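Local coordinates for protein aminotransferase, classes I and II (Silicibacter pomeroyi DSS-3, PDB 3H14) that probably transfers amino groups between L-aspartate and 2-oxoglutarate, using pyridoxal 5'-phosphate as cofactor, at residues F108-A122 and I131-T144. Numbering follows the deposited sequence.
Sequences FTALFDSGDRVGIGA and ILRALGLVPVDLPT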
loop_
_atom_site.group_PDB
_atom_site.type_symbol
_atom_site.label_atom_id
_atom_site.label_comp_id
_atom_site.label_asym_id
_atom_site.label_seq_id
_atom_site.Cartn_x
_atom_site.Cartn_y
_atom_site.Cartn_z
ATOM N N PHE A 108 -6.792 2.569 -14.640
ATOM C CA PHE A 108 -6.402 3.781 -15.321
ATOM C C PHE A 108 -6.745 3.705 -16.801
ATOM O O PHE A 108 -7.098 4.731 -17.400
ATOM C CB PHE A 108 -4.894 4.041 -15.165
ATOM C CG PHE A 108 -4.451 4.265 -13.750
ATOM C CD1 PHE A 108 -5.356 4.625 -12.757
ATOM C CD2 PHE A 108 -3.097 4.185 -13.413
ATOM C CE1 PHE A 108 -4.930 4.845 -11.471
ATOM C CE2 PHE A 108 -2.690 4.384 -12.098
ATOM C CZ PHE A 108 -3.622 4.728 -11.150
ATOM N N THR A 109 -6.656 2.500 -17.388
ATOM C CA THR A 109 -6.987 2.339 -18.812
ATOM C C THR A 109 -8.473 2.566 -19.104
ATOM O O THR A 109 -8.825 3.195 -20.106
ATOM C CB THR A 109 -6.552 0.958 -19.327
ATOM O OG1 THR A 109 -5.136 0.834 -19.136
ATOM C CG2 THR A 109 -6.922 0.794 -20.826
ATOM N N ALA A 110 -9.317 2.034 -18.233
ATOM C CA ALA A 110 -10.759 2.157 -18.328
ATOM C C ALA A 110 -11.212 3.593 -18.166
ATOM O O ALA A 110 -12.153 4.052 -18.815
ATOM C CB ALA A 110 -11.430 1.256 -17.256
ATOM N N LEU A 111 -10.509 4.335 -17.317
ATOM C CA LEU A 111 -11.018 5.630 -16.848
ATOM C C LEU A 111 -10.387 6.885 -17.428
ATOM O O LEU A 111 -11.003 7.963 -17.376
ATOM C CB LEU A 111 -10.956 5.640 -15.323
ATOM C CG LEU A 111 -11.877 4.669 -14.581
ATOM C CD1 LEU A 111 -11.513 4.683 -13.136
ATOM C CD2 LEU A 111 -13.382 5.012 -14.724
ATOM N N PHE A 112 -9.187 6.786 -18.004
ATOM C CA PHE A 112 -8.454 7.989 -18.329
ATOM C C PHE A 112 -7.818 7.927 -19.673
ATOM O O PHE A 112 -7.424 6.850 -20.141
ATOM C CB PHE A 112 -7.359 8.290 -17.285
ATOM C CG PHE A 112 -7.856 8.237 -15.872
ATOM C CD1 PHE A 112 -8.926 9.030 -15.479
ATOM C CD2 PHE A 112 -7.224 7.445 -14.934
ATOM C CE1 PHE A 112 -9.392 8.986 -14.168
ATOM C CE2 PHE A 112 -7.673 7.379 -13.655
ATOM C CZ PHE A 112 -8.755 8.144 -13.258
ATOM N N ASP A 113 -7.664 9.113 -20.256
ATOM C CA ASP A 113 -7.050 9.284 -21.560
ATOM C C ASP A 113 -5.775 10.107 -21.432
ATOM O O ASP A 113 -5.554 10.793 -20.419
ATOM C CB ASP A 113 -8.057 10.024 -22.464
ATOM C CG ASP A 113 -9.051 9.089 -23.143
ATOM O OD1 ASP A 113 -8.600 8.107 -23.776
ATOM O OD2 ASP A 113 -10.278 9.375 -23.072
ATOM N N SER A 114 -4.937 10.046 -22.460
ATOM C CA SER A 114 -3.726 10.836 -22.502
ATOM C C SER A 114 -3.979 12.261 -22.006
ATOM O O SER A 114 -4.885 12.941 -22.483
ATOM C CB SER A 114 -3.202 10.877 -23.914
ATOM O OG SER A 114 -2.984 9.563 -24.375
ATOM N N GLY A 115 -3.181 12.664 -21.016
ATOM C CA GLY A 115 -3.180 14.019 -20.480
ATOM C C GLY A 115 -4.161 14.232 -19.353
ATOM O O GLY A 115 -4.216 15.335 -18.818
ATOM N N ASP A 116 -4.977 13.231 -19.008
ATOM C CA ASP A 116 -5.907 13.384 -17.900
ATOM C C ASP A 116 -5.140 13.505 -16.579
ATOM O O ASP A 116 -4.133 12.805 -16.344
ATOM C CB ASP A 116 -6.915 12.234 -17.762
ATOM C CG ASP A 116 -8.037 12.295 -18.805
ATOM O OD1 ASP A 116 -8.143 13.329 -19.511
ATOM O OD2 ASP A 116 -8.797 11.298 -18.888
ATOM N N ARG A 117 -5.679 14.361 -15.716
ATOM C CA ARG A 117 -5.084 14.644 -14.409
ATOM C C ARG A 117 -5.735 13.823 -13.352
ATOM O O ARG A 117 -6.933 13.818 -13.223
ATOM C CB ARG A 117 -5.172 16.133 -14.084
ATOM C CG ARG A 117 -4.212 16.943 -14.912
ATOM C CD ARG A 117 -4.338 18.424 -14.590
ATOM N NE ARG A 117 -3.468 19.235 -15.434
ATOM C CZ ARG A 117 -3.855 19.779 -16.590
ATOM N NH1 ARG A 117 -5.104 19.624 -17.042
ATOM N NH2 ARG A 117 -2.987 20.510 -17.293
ATOM N N VAL A 118 -4.914 13.150 -12.542
ATOM C CA VAL A 118 -5.411 12.272 -11.500
ATOM C C VAL A 118 -4.765 12.711 -10.182
ATOM O O VAL A 118 -3.546 12.720 -10.094
ATOM C CB VAL A 118 -5.067 10.802 -11.815
ATOM C CG1 VAL A 118 -5.612 9.877 -10.732
ATOM C CG2 VAL A 118 -5.606 10.429 -13.230
ATOM N N GLY A 119 -5.601 13.077 -9.211
ATOM C CA GLY A 119 -5.165 13.586 -7.900
ATOM C C GLY A 119 -4.724 12.438 -7.001
ATOM O O GLY A 119 -5.441 11.432 -6.856
ATOM N N ILE A 120 -3.551 12.593 -6.384
ATOM C CA ILE A 120 -2.999 11.594 -5.453
ATOM C C ILE A 120 -2.358 12.320 -4.279
ATOM O O ILE A 120 -1.645 13.294 -4.473
ATOM C CB ILE A 120 -1.941 10.697 -6.143
ATOM C CG1 ILE A 120 -0.875 11.538 -6.848
ATOM C CG2 ILE A 120 -2.625 9.775 -7.198
ATOM C CD1 ILE A 120 0.195 10.747 -7.590
ATOM N N GLY A 121 -2.648 11.895 -3.067
ATOM C CA GLY A 121 -2.057 12.555 -1.867
ATOM C C GLY A 121 -0.570 12.360 -1.762
ATOM O O GLY A 121 -0.051 11.301 -2.132
ATOM N N ALA A 122 0.150 13.371 -1.255
ATOM C CA ALA A 122 1.575 13.252 -0.989
ATOM C C ALA A 122 1.672 13.603 0.491
ATOM O O ALA A 122 1.252 14.684 0.857
ATOM C CB ALA A 122 2.391 14.250 -1.844
ATOM N N ILE A 131 3.345 5.118 -12.368
ATOM C CA ILE A 131 2.425 4.356 -13.249
ATOM C C ILE A 131 1.555 5.316 -14.050
ATOM O O ILE A 131 1.378 5.132 -15.239
ATOM C CB ILE A 131 1.526 3.396 -12.468
ATOM C CG1 ILE A 131 2.345 2.276 -11.843
ATOM C CG2 ILE A 131 0.396 2.768 -13.385
ATOM C CD1 ILE A 131 1.530 1.390 -10.841
ATOM N N LEU A 132 1.026 6.358 -13.411
ATOM C CA LEU A 132 0.271 7.377 -14.159
ATOM C C LEU A 132 1.070 8.032 -15.275
ATOM O O LEU A 132 0.641 8.096 -16.433
ATOM C CB LEU A 132 -0.307 8.409 -13.206
ATOM C CG LEU A 132 -1.496 7.931 -12.369
ATOM C CD1 LEU A 132 -1.691 8.802 -11.103
ATOM C CD2 LEU A 132 -2.813 7.909 -13.182
ATOM N N ARG A 133 2.296 8.445 -14.965
ATOM C CA ARG A 133 3.171 9.050 -15.962
ATOM C C ARG A 133 3.557 8.061 -17.077
ATOM O O ARG A 133 3.610 8.428 -18.271
ATOM C CB ARG A 133 4.453 9.521 -15.247
ATOM C CG ARG A 133 5.291 10.473 -16.025
ATOM C CD ARG A 133 6.665 10.786 -15.328
ATOM N NE ARG A 133 7.494 11.658 -16.174
ATOM C CZ ARG A 133 8.129 11.248 -17.273
ATOM N NH1 ARG A 133 8.063 9.971 -17.628
ATOM N NH2 ARG A 133 8.839 12.110 -17.998
ATOM N N ALA A 134 3.865 6.832 -16.681
ATOM C CA ALA A 134 4.238 5.748 -17.617
ATOM C C ALA A 134 3.161 5.450 -18.664
ATOM O O ALA A 134 3.471 4.989 -19.766
ATOM C CB ALA A 134 4.562 4.471 -16.860
ATOM N N LEU A 135 1.925 5.735 -18.300
ATOM C CA LEU A 135 0.758 5.563 -19.177
ATOM C C LEU A 135 0.334 6.829 -19.954
ATOM O O LEU A 135 -0.713 6.849 -20.642
ATOM C CB LEU A 135 -0.408 5.082 -18.319
ATOM C CG LEU A 135 -0.218 3.653 -17.808
ATOM C CD1 LEU A 135 -1.390 3.271 -16.850
ATOM C CD2 LEU A 135 -0.111 2.645 -18.922
ATOM N N GLY A 136 1.128 7.894 -19.844
ATOM C CA GLY A 136 0.809 9.165 -20.459
ATOM C C GLY A 136 -0.253 9.974 -19.767
ATOM O O GLY A 136 -0.881 10.858 -20.370
ATOM N N LEU A 137 -0.471 9.714 -18.495
ATOM C CA LEU A 137 -1.433 10.467 -17.734
ATOM C C LEU A 137 -0.636 11.454 -16.847
ATOM O O LEU A 137 0.599 11.420 -16.797
ATOM C CB LEU A 137 -2.303 9.537 -16.883
ATOM C CG LEU A 137 -2.965 8.381 -17.624
ATOM C CD1 LEU A 137 -3.678 7.478 -16.643
ATOM C CD2 LEU A 137 -3.933 8.937 -18.767
ATOM N N VAL A 138 -1.363 12.302 -16.163
ATOM C CA VAL A 138 -0.777 13.417 -15.418
ATOM C C VAL A 138 -1.081 13.293 -13.928
ATOM O O VAL A 138 -2.185 13.625 -13.451
ATOM C CB VAL A 138 -1.253 14.760 -15.951
ATOM C CG1 VAL A 138 -0.631 15.904 -15.090
ATOM C CG2 VAL A 138 -0.916 14.909 -17.451
ATOM N N PRO A 139 -0.087 12.827 -13.153
ATOM C CA PRO A 139 -0.338 12.765 -11.727
ATOM C C PRO A 139 -0.304 14.173 -11.139
ATOM O O PRO A 139 0.475 14.992 -11.571
ATOM C CB PRO A 139 0.793 11.855 -11.211
ATOM C CG PRO A 139 1.902 12.025 -12.215
ATOM C CD PRO A 139 1.264 12.384 -13.517
ATOM N N VAL A 140 -1.217 14.464 -10.222
ATOM C CA VAL A 140 -1.301 15.758 -9.551
ATOM C C VAL A 140 -1.161 15.443 -8.055
ATOM O O VAL A 140 -2.091 14.992 -7.403
ATOM C CB VAL A 140 -2.619 16.508 -9.877
ATOM C CG1 VAL A 140 -2.683 17.877 -9.159
ATOM C CG2 VAL A 140 -2.738 16.747 -11.392
ATOM N N ASP A 141 0.029 15.667 -7.516
ATOM C CA ASP A 141 0.261 15.438 -6.091
ATOM C C ASP A 141 -0.478 16.496 -5.309
ATOM O O ASP A 141 -0.420 17.676 -5.655
ATOM C CB ASP A 141 1.760 15.462 -5.736
ATOM C CG ASP A 141 2.472 14.133 -6.048
ATOM O OD1 ASP A 141 1.985 13.072 -5.616
ATOM O OD2 ASP A 141 3.547 14.170 -6.680
ATOM N N LEU A 142 -1.208 16.048 -4.297
ATOM C CA LEU A 142 -1.955 16.864 -3.373
ATOM C C LEU A 142 -1.226 16.796 -2.024
ATOM O O LEU A 142 -1.327 15.802 -1.318
ATOM C CB LEU A 142 -3.357 16.305 -3.204
ATOM C CG LEU A 142 -4.120 15.947 -4.496
ATOM C CD1 LEU A 142 -5.434 15.389 -4.122
ATOM C CD2 LEU A 142 -4.275 17.193 -5.367
ATOM N N PRO A 143 -0.492 17.853 -1.674
ATOM C CA PRO A 143 0.163 17.889 -0.340
ATOM C C PRO A 143 -0.854 17.876 0.785
ATOM O O PRO A 143 -1.616 18.826 0.955
ATOM C CB PRO A 143 0.977 19.191 -0.365
ATOM C CG PRO A 143 1.052 19.576 -1.824
ATOM C CD PRO A 143 -0.225 19.068 -2.456
ATOM N N THR A 144 -0.878 16.804 1.556
ATOM C CA THR A 144 -1.818 16.670 2.623
ATOM C C THR A 144 -1.217 17.228 3.909
ATOM O O THR A 144 -0.006 17.403 4.015
ATOM C CB THR A 144 -2.231 15.201 2.764
ATOM O OG1 THR A 144 -1.061 14.422 3.025
ATOM C CG2 THR A 144 -2.829 14.751 1.452
HETATM O O HOH W 1 1.530 10.722 -4.539
#
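Methyl CD2 of L132 sits over the face of the F108 ring, 3.7 Å from the ring centroid and 11° off its normal, a CH-pi contact. CD1 of L135 meets the same ring at its edge, in plane, and I131 CG2 approaches F108 CE2 at 3.7 Å. With CG of F108 turned anti to its carbonyl carbon (chi1 -63°), the ring reaches across to helix 126-134. Shortening F108 to an alanine is likely to strip the L132 methyl of the ring face it rests on and to open a gap beside I131 and L135. V118 CG2 touches L132 CD2 from the sheet side and also lies over one face of F112, whose other face is covered by L111; L137 wedges both delta methyls against F112 CB.

Further out, G136 ends the helix in a Schellman motif, and G136 O accepts a hydrogen bond from G115 N, 3.0 Å away and in the carbonyl plane. Seven backbone hydrogen bonds run along the strand pair and its flanking residues. At the polar edge, D141 OD1 rests 3.5 Å from I120 CG1 and forms a salt bridge with R129; a water donates to both D141 OD1 and G121 O. The pair illustrates how a parallel beta-alpha-beta crossover combines a regular ladder of backbone bonds with apolar packing beside it, here at the margin of the seven-stranded mixed sheet, as in the large domain of fold-type I pyridoxal-phosphate enzymes.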